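Long-range contacts in octaprenyl-diphosphate synthase (PDB 3RMG), which probably acts as a magnesium-dependent prenyltransferase of the FPP/GGPP synthase family, elongating allylic diphosphates with isopentenyl diphosphate: residues V65-T69 / L187-V191; D215-Y219 / G230-L234; L57-L61 / N309-L314. One frame throughout, in Å; residues are numbered along the deposited sequence.

Interaction 1: V65-T69 / L187-V191; sequences VTPAT and LSVQV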
loop_
_atom_site.group_PDB
_atom_site.type_symbol
_atom_site.label_atom_id
_atom_site.label_comp_id
_atom_site.label_asym_id
_atom_site.label_seq_id
_atom_site.Cartn_x
_atom_site.Cartn_y
_atom_site.Cartn_z
ATOM N N VAL A 65 -22.020 -2.008 -18.978
ATOM C CA VAL A 65 -21.101 -1.624 -17.930
ATOM C C VAL A 65 -21.869 -1.376 -16.640
ATOM O O VAL A 65 -22.842 -0.615 -16.632
ATOM C CB VAL A 65 -20.404 -0.316 -18.322
ATOM C CG1 VAL A 65 -19.812 0.379 -17.099
ATOM C CG2 VAL A 65 -19.376 -0.574 -19.413
ATOM N N THR A 66 -21.436 -2.017 -15.556
ATOM C CA THR A 66 -22.056 -1.824 -14.250
ATOM C C THR A 66 -21.151 -0.947 -13.400
ATOM O O THR A 66 -20.007 -0.687 -13.768
ATOM C CB THR A 66 -22.262 -3.157 -13.512
ATOM O OG1 THR A 66 -20.990 -3.662 -13.091
ATOM C CG2 THR A 66 -22.920 -4.178 -14.415
ATOM N N PRO A 67 -21.659 -0.489 -12.251
ATOM C CA PRO A 67 -20.850 0.307 -11.331
ATOM C C PRO A 67 -19.649 -0.496 -10.811
ATOM O O PRO A 67 -18.617 0.081 -10.478
ATOM C CB PRO A 67 -21.824 0.630 -10.186
ATOM C CG PRO A 67 -23.201 0.372 -10.730
ATOM C CD PRO A 67 -23.027 -0.715 -11.752
ATOM N N ALA A 68 -19.781 -1.816 -10.765
ATOM C CA ALA A 68 -18.642 -2.694 -10.449
ATOM C C ALA A 68 -17.517 -2.590 -11.489
ATOM O O ALA A 68 -16.338 -2.645 -11.140
ATOM C CB ALA A 68 -19.103 -4.156 -10.304
ATOM N N THR A 69 -17.884 -2.441 -12.763
ATOM C CA THR A 69 -16.899 -2.301 -13.834
ATOM C C THR A 69 -16.107 -1.032 -13.626
ATOM O O THR A 69 -14.884 -1.037 -13.697
ATOM C CB THR A 69 -17.576 -2.206 -15.218
ATOM O OG1 THR A 69 -18.448 -3.322 -15.405
ATOM C CG2 THR A 69 -16.545 -2.203 -16.318
ATOM N N LEU A 187 -15.271 -10.435 -14.973
ATOM C CA LEU A 187 -15.869 -10.699 -13.673
ATOM C C LEU A 187 -16.955 -9.670 -13.314
ATOM O O LEU A 187 -17.986 -10.023 -12.731
ATOM C CB LEU A 187 -14.802 -10.720 -12.583
ATOM C CG LEU A 187 -13.786 -11.860 -12.662
ATOM C CD1 LEU A 187 -12.542 -11.514 -11.833
ATOM C CD2 LEU A 187 -14.399 -13.186 -12.251
ATOM N N SER A 188 -16.735 -8.410 -13.679
ATOM C CA SER A 188 -17.644 -7.326 -13.281
ATOM C C SER A 188 -19.027 -7.434 -13.905
ATOM O O SER A 188 -19.976 -6.857 -13.388
ATOM C CB SER A 188 -17.043 -5.956 -13.609
ATOM O OG SER A 188 -17.176 -5.649 -14.989
ATOM N N VAL A 189 -19.133 -8.158 -15.017
ATOM C CA VAL A 189 -20.416 -8.383 -15.684
ATOM C C VAL A 189 -20.828 -9.836 -15.499
ATOM O O VAL A 189 -21.783 -10.313 -16.095
ATOM C CB VAL A 189 -20.380 -8.002 -17.201
ATOM C CG1 VAL A 189 -20.101 -6.509 -17.375
ATOM C CG2 VAL A 189 -19.321 -8.800 -17.945
ATOM N N GLN A 190 -20.085 -10.542 -14.663
ATOM C CA GLN A 190 -20.519 -11.844 -14.169
ATOM C C GLN A 190 -20.699 -12.912 -15.237
ATOM O O GLN A 190 -21.691 -13.636 -15.217
ATOM C CB GLN A 190 -21.826 -11.692 -13.393
ATOM C CG GLN A 190 -21.737 -10.689 -12.267
ATOM C CD GLN A 190 -22.971 -10.687 -11.406
ATOM O OE1 GLN A 190 -24.090 -10.812 -11.905
ATOM N NE2 GLN A 190 -22.781 -10.548 -10.101
ATOM N N VAL A 191 -19.748 -13.032 -16.154
ATOM C CA VAL A 191 -19.813 -14.115 -17.131
ATOM C C VAL A 191 -19.047 -15.338 -16.624
ATOM O O VAL A 191 -18.427 -15.296 -15.563
ATOM C CB VAL A 191 -19.317 -13.662 -18.509
ATOM C CG1 VAL A 191 -20.280 -12.623 -19.082
ATOM C CG2 VAL A 191 -17.910 -13.074 -18.402
#
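Thr69 and Ser188 meet hydroxyl to hydroxyl where a capping box at the start of helix 67-90 packs against the end of helix 174-188, a junction within the all-helical isoprenoid synthase fold. The side chain of Thr69 can be followed outward. Its CB already lies 3.5 Å from Ser188 OG. From there OG1 turns anti to the carbonyl carbon and beside the backbone N (chi1 -54°), which aims it at both of its hydrogen-bonding partners. Thr69 OG1 donates to Ser188 OG across 2.7 Å, a short bond between two buried residues. The same oxygen accepts from Thr66 N at 3.3 Å, with an N-H...O angle of 155°. The methyl CG2 of Thr69, the other branch, lies 3.7 Å from Ser188 OG and packs on Ala59 of helix 50-62.

The box is completed in reverse by Thr66 OG1, which weakly accepts the N-H of Thr69 at 3.4 Å. Thr66 sits at the N-cap, and its hydroxyl also reaches outward to make a weak bond to the carbonyl oxygen of Ser188, so both threonines of the box contact the same serine. Ser188 OG stands between its own backbone N and carbonyl carbon (chi1 78°), facing Thr69, and makes a further hydrogen bond to Ala185 O one turn back. Van der Waals contacts lie at the margin of the hydroxyl pair: Ser188 CB is 4.3 Å from Ala68 CB, while Val189 CG1 comes within 4.1 Å of Thr69 OG1.

Interaction 2: D215-Y219 / G230-L234; sequences DIFDY and GNDML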
loop_
_atom_site.group_PDB
_atom_site.type_symbol
_atom_site.label_atom_id
_atom_site.label_comp_id
_atom_site.label_asym_id
_atom_site.label_seq_id
_atom_site.Cartn_x
_atom_site.Cartn_y
_atom_site.Cartn_z
ATOM N N ASP A 215 9.368 -0.334 -25.113
ATOM C CA ASP A 215 10.793 -0.643 -25.043
ATOM C C ASP A 215 11.516 -0.160 -26.304
ATOM O O ASP A 215 12.654 0.295 -26.241
ATOM C CB ASP A 215 11.012 -2.146 -24.853
ATOM C CG ASP A 215 10.638 -2.622 -23.465
ATOM O OD1 ASP A 215 10.330 -1.777 -22.595
ATOM O OD2 ASP A 215 10.656 -3.850 -23.240
ATOM N N ILE A 216 10.849 -0.264 -27.445
ATOM C CA ILE A 216 11.405 0.214 -28.698
ATOM C C ILE A 216 11.618 1.730 -28.676
ATOM O O ILE A 216 12.670 2.225 -29.067
ATOM C CB ILE A 216 10.508 -0.174 -29.873
ATOM C CG1 ILE A 216 10.734 -1.646 -30.239
ATOM C CG2 ILE A 216 10.774 0.733 -31.069
ATOM C CD1 ILE A 216 9.644 -2.242 -31.108
ATOM N N PHE A 217 10.621 2.465 -28.201
ATOM C CA PHE A 217 10.741 3.914 -28.085
ATOM C C PHE A 217 12.061 4.348 -27.457
ATOM O O PHE A 217 12.631 5.360 -27.852
ATOM C CB PHE A 217 9.583 4.499 -27.273
ATOM C CG PHE A 217 8.257 4.421 -27.969
ATOM C CD1 PHE A 217 7.078 4.404 -27.240
ATOM C CD2 PHE A 217 8.190 4.354 -29.354
ATOM C CE1 PHE A 217 5.852 4.333 -27.874
ATOM C CE2 PHE A 217 6.970 4.280 -29.997
ATOM C CZ PHE A 217 5.796 4.272 -29.254
ATOM N N ASP A 218 12.545 3.591 -26.479
ATOM C CA ASP A 218 13.764 3.972 -25.762
ATOM C C ASP A 218 15.006 4.048 -26.659
ATOM O O ASP A 218 15.984 4.718 -26.333
ATOM C CB ASP A 218 14.027 3.010 -24.616
ATOM C CG ASP A 218 14.959 3.588 -23.586
ATOM O OD1 ASP A 218 15.959 2.921 -23.248
ATOM O OD2 ASP A 218 14.693 4.715 -23.119
ATOM N N TYR A 219 14.966 3.353 -27.789
ATOM C CA TYR A 219 16.069 3.380 -28.741
ATOM C C TYR A 219 15.998 4.604 -29.674
ATOM O O TYR A 219 16.603 4.602 -30.747
ATOM C CB TYR A 219 16.074 2.085 -29.563
ATOM C CG TYR A 219 16.294 0.829 -28.743
ATOM C CD1 TYR A 219 17.463 0.093 -28.873
ATOM C CD2 TYR A 219 15.337 0.380 -27.840
ATOM C CE1 TYR A 219 17.674 -1.055 -28.133
ATOM C CE2 TYR A 219 15.543 -0.766 -27.089
ATOM C CZ TYR A 219 16.716 -1.482 -27.239
ATOM O OH TYR A 219 16.945 -2.633 -26.509
ATOM N N GLY A 230 17.915 5.936 -24.591
ATOM C CA GLY A 230 18.689 4.810 -24.069
ATOM C C GLY A 230 18.506 4.627 -22.574
ATOM O O GLY A 230 19.295 3.954 -21.912
ATOM N N ASN A 231 17.446 5.221 -22.042
ATOM C CA ASN A 231 17.221 5.235 -20.604
ATOM C C ASN A 231 17.190 3.866 -19.926
ATOM O O ASN A 231 17.839 3.669 -18.901
ATOM C CB ASN A 231 15.941 5.997 -20.278
ATOM C CG ASN A 231 15.842 6.341 -18.820
ATOM O OD1 ASN A 231 15.098 7.234 -18.431
ATOM N ND2 ASN A 231 16.610 5.640 -17.997
ATOM N N ASP A 232 16.424 2.928 -20.479
ATOM C CA ASP A 232 16.284 1.599 -19.871
ATOM C C ASP A 232 17.644 0.960 -19.595
ATOM O O ASP A 232 17.796 0.203 -18.632
ATOM C CB ASP A 232 15.453 0.656 -20.759
ATOM C CG ASP A 232 13.980 1.042 -20.832
ATOM O OD1 ASP A 232 13.436 1.572 -19.839
ATOM O OD2 ASP A 232 13.368 0.800 -21.892
ATOM N N MET A 233 18.620 1.246 -20.457
ATOM C CA MET A 233 19.981 0.736 -20.269
ATOM C C MET A 233 20.659 1.389 -19.058
ATOM O O MET A 233 21.263 0.706 -18.233
ATOM C CB MET A 233 20.829 0.917 -21.538
ATOM C CG MET A 233 20.482 -0.045 -22.677
ATOM S SD MET A 233 21.649 0.040 -24.048
ATOM C CE MET A 233 20.963 -1.099 -25.239
ATOM N N LEU A 234 20.545 2.711 -18.953
ATOM C CA LEU A 234 21.081 3.446 -17.814
ATOM C C LEU A 234 20.575 2.854 -16.509
ATOM O O LEU A 234 21.226 2.959 -15.467
ATOM C CB LEU A 234 20.668 4.915 -17.885
ATOM C CG LEU A 234 21.380 5.786 -18.918
ATOM C CD1 LEU A 234 20.731 7.166 -18.996
ATOM C CD2 LEU A 234 22.855 5.897 -18.567
HETATM O O HOH W 1 14.035 -0.354 -24.103
#
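Asp218 meets the segment 230-234 with both its backbone and its carboxylate. Its carbonyl oxygen accepts from Gly230 N at 2.9 Å with an N-H...O angle of 147°, and the donor lies in the carbonyl plane. The side chain, its CG anti to the backbone N, extends to the first backbone N-H groups of the short helix 231-234. OD1 takes the N-H of Asp232 at 2.8 Å, met from above the carboxylate plane, 39° out of it. OD2 takes that of Asn231 weakly at 3.0 Å, the bond being strongly bent (122°). One carboxylate therefore serves two successive donors at the helix start, where no preceding turn supplies carbonyls for them. An alanine here would remove both oxygens and would probably leave the N-H groups of Asn231 and Asp232 without these acceptors.

Asp215 and Asp218 are the second and last aspartates of DDIFD, the second aspartate-rich (DDxxD) motif of the family, which in relatives takes part in magnesium and diphosphate binding. Three carboxylates gather here: Asp232 OD2 is 3.6 Å from Asp218 OD1 and 4.0 Å from Asp215 OD1. A water mediates between the segments, giving one proton to Asp215 O at 2.6 Å and one to Asp232 OD2, also at 2.6 Å. The oxygens of Asp215 have other partners, OD2 meeting Tyr166 OH and OD1 meeting Gln211 NE2. Farther along, the Tyr219 ring places its edge in plane with Asp215 O, and its OH bonds to Thr239 OG1 and Ala242 N; Tyr219 CE1 lies 4.4 Å from Met233 CE.

Interaction 3: L57-L61 / N309-L314; sequences LVARL and NICLAL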
loop_
_atom_site.group_PDB
_atom_site.type_symbol
_atom_site.label_atom_id
_atom_site.label_comp_id
_atom_site.label_asym_id
_atom_site.label_seq_id
_atom_site.Cartn_x
_atom_site.Cartn_y
_atom_site.Cartn_z
ATOM N N LEU A 57 -14.319 -1.623 -22.888
ATOM C CA LEU A 57 -14.593 -2.399 -24.106
ATOM C C LEU A 57 -14.822 -3.881 -23.801
ATOM O O LEU A 57 -15.783 -4.472 -24.303
ATOM C CB LEU A 57 -13.516 -2.212 -25.179
ATOM C CG LEU A 57 -13.362 -0.829 -25.827
ATOM C CD1 LEU A 57 -12.140 -0.775 -26.670
ATOM C CD2 LEU A 57 -14.577 -0.437 -26.654
ATOM N N VAL A 58 -13.961 -4.488 -22.981
ATOM C CA VAL A 58 -14.101 -5.931 -22.670
ATOM C C VAL A 58 -15.445 -6.234 -22.014
ATOM O O VAL A 58 -16.085 -7.228 -22.332
ATOM C CB VAL A 58 -12.945 -6.457 -21.754
ATOM C CG1 VAL A 58 -13.295 -7.834 -21.132
ATOM C CG2 VAL A 58 -11.688 -6.557 -22.533
ATOM N N ALA A 59 -15.868 -5.386 -21.087
ATOM C CA ALA A 59 -17.149 -5.606 -20.412
ATOM C C ALA A 59 -18.287 -5.545 -21.421
ATOM O O ALA A 59 -19.229 -6.356 -21.379
ATOM C CB ALA A 59 -17.364 -4.592 -19.280
ATOM N N ARG A 60 -18.179 -4.601 -22.351
ATOM C CA ARG A 60 -19.201 -4.431 -23.379
ATOM C C ARG A 60 -19.240 -5.607 -24.362
ATOM O O ARG A 60 -20.238 -5.801 -25.061
ATOM C CB ARG A 60 -19.049 -3.086 -24.100
ATOM C CG ARG A 60 -19.532 -1.881 -23.257
ATOM C CD ARG A 60 -21.058 -1.816 -23.115
ATOM N NE ARG A 60 -21.692 -1.711 -24.425
ATOM C CZ ARG A 60 -21.800 -0.572 -25.107
ATOM N NH1 ARG A 60 -21.334 0.565 -24.593
ATOM N NH2 ARG A 60 -22.377 -0.565 -26.304
ATOM N N LEU A 61 -18.184 -6.416 -24.405
ATOM C CA LEU A 61 -18.287 -7.673 -25.153
ATOM C C LEU A 61 -19.404 -8.545 -24.583
ATOM O O LEU A 61 -20.046 -9.280 -25.317
ATOM C CB LEU A 61 -16.980 -8.463 -25.137
ATOM C CG LEU A 61 -15.839 -7.984 -26.023
ATOM C CD1 LEU A 61 -14.620 -8.860 -25.796
ATOM C CD2 LEU A 61 -16.270 -8.010 -27.489
ATOM N N ASN A 309 -19.803 -3.660 -32.787
ATOM C CA ASN A 309 -19.114 -2.390 -32.705
ATOM C C ASN A 309 -18.011 -2.476 -31.652
ATOM O O ASN A 309 -16.979 -1.793 -31.751
ATOM C CB ASN A 309 -20.100 -1.232 -32.411
ATOM C CG ASN A 309 -20.915 -1.443 -31.136
ATOM O OD1 ASN A 309 -21.055 -2.563 -30.646
ATOM N ND2 ASN A 309 -21.457 -0.354 -30.593
ATOM N N ILE A 310 -18.228 -3.331 -30.652
ATOM C CA ILE A 310 -17.247 -3.507 -29.586
ATOM C C ILE A 310 -16.023 -4.287 -30.095
ATOM O O ILE A 310 -14.885 -3.858 -29.894
ATOM C CB ILE A 310 -17.854 -4.172 -28.329
ATOM C CG1 ILE A 310 -18.971 -3.304 -27.756
ATOM C CG2 ILE A 310 -16.785 -4.355 -27.259
ATOM C CD1 ILE A 310 -18.583 -1.826 -27.602
ATOM N N CYS A 311 -16.259 -5.406 -30.780
ATOM C CA CYS A 311 -15.166 -6.148 -31.415
ATOM C C CYS A 311 -14.360 -5.218 -32.319
ATOM O O CYS A 311 -13.132 -5.219 -32.282
ATOM C CB CYS A 311 -15.691 -7.343 -32.216
ATOM S SG CYS A 311 -14.469 -8.707 -32.530
ATOM N N LEU A 312 -15.051 -4.409 -33.118
ATOM C CA LEU A 312 -14.376 -3.524 -34.066
ATOM C C LEU A 312 -13.564 -2.479 -33.304
ATOM O O LEU A 312 -12.434 -2.142 -33.677
ATOM C CB LEU A 312 -15.406 -2.846 -34.987
ATOM C CG LEU A 312 -14.965 -1.601 -35.777
ATOM C CD1 LEU A 312 -13.726 -1.878 -36.577
ATOM C CD2 LEU A 312 -16.069 -1.095 -36.697
ATOM N N ALA A 313 -14.138 -1.983 -32.216
ATOM C CA ALA A 313 -13.449 -1.019 -31.372
ATOM C C ALA A 313 -12.148 -1.598 -30.793
ATOM O O ALA A 313 -11.112 -0.933 -30.792
ATOM C CB ALA A 313 -14.383 -0.513 -30.264
ATOM N N LEU A 314 -12.206 -2.839 -30.320
ATOM C CA LEU A 314 -11.020 -3.542 -29.814
ATOM C C LEU A 314 -9.951 -3.786 -30.889
ATOM O O LEU A 314 -8.757 -3.599 -30.639
ATOM C CB LEU A 314 -11.429 -4.879 -29.195
ATOM C CG LEU A 314 -11.932 -4.729 -27.764
ATOM C CD1 LEU A 314 -12.738 -5.930 -27.348
ATOM C CD2 LEU A 314 -10.739 -4.466 -26.811
#
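Ile310 packs into the face that Leu57, Arg60 and Leu61 offer on helix 50-62, in an antiparallel helix pair of the all-alpha isoprenoid synthase fold. The segment axes approach to 9.2 Å and run at 150° to each other. Ile310 divides its branches between two neighbourhoods. CG2, anti to the backbone N, comes to 3.1 Å from Leu57 O, a tight approach to a carbonyl that already accepts weakly from Leu61 N, and it also lies 3.7 Å from Leu61 CD2. On the other branch, chi1 (-61°) brings Ile310 CG1 to 3.7 Å from Arg60 CB, and the bend at chi2 (-48°) turns CD1 back beside the same carbon.

The arginine chain is bent in the same sense at chi2 and chi3, which folds the guanidinium back until Ile310 CD1 rests over one of its faces, toward the rim. Its NH1 is hydrogen-bonded to Pro12 O.

The leucines meet in two different ways. Leu57 and Leu314 lie flank to flank, running in opposite senses, with Leu57 CB 3.9 Å from Leu314 CD2, and the other end of Leu57 passes on to Ala313, CD2 to CB at 3.6 Å. By contrast, Leu61 and Leu314 meet end on through their methyls, CD1 of Leu61 lying 3.8 Å from CD1 of Leu314.

In the fold
Interactions 1 and 3 are neighbours, their centres 14 Å apart, and they touch through helix 50-62, which carries one side of interaction 3: its Ala59 CB, pointing away from helix 309-323, lies 3.8 Å from Val189 CG1, while Arg60 packs against both contacts. Interaction 3 brings in the C-terminal helix 309-323, interaction 1 joining the start of the next helix, 67-90, to the end of helix 174-188. Interaction 2, which holds part of the second aspartate-rich motif, lies across the chain's centre, 37 Å from interaction 1 and 32 Å from interaction 3 between centres (nearest atoms about 26 and 17 Å). Interactions 1 and 3 are therefore packing remote from that probable metal-binding region.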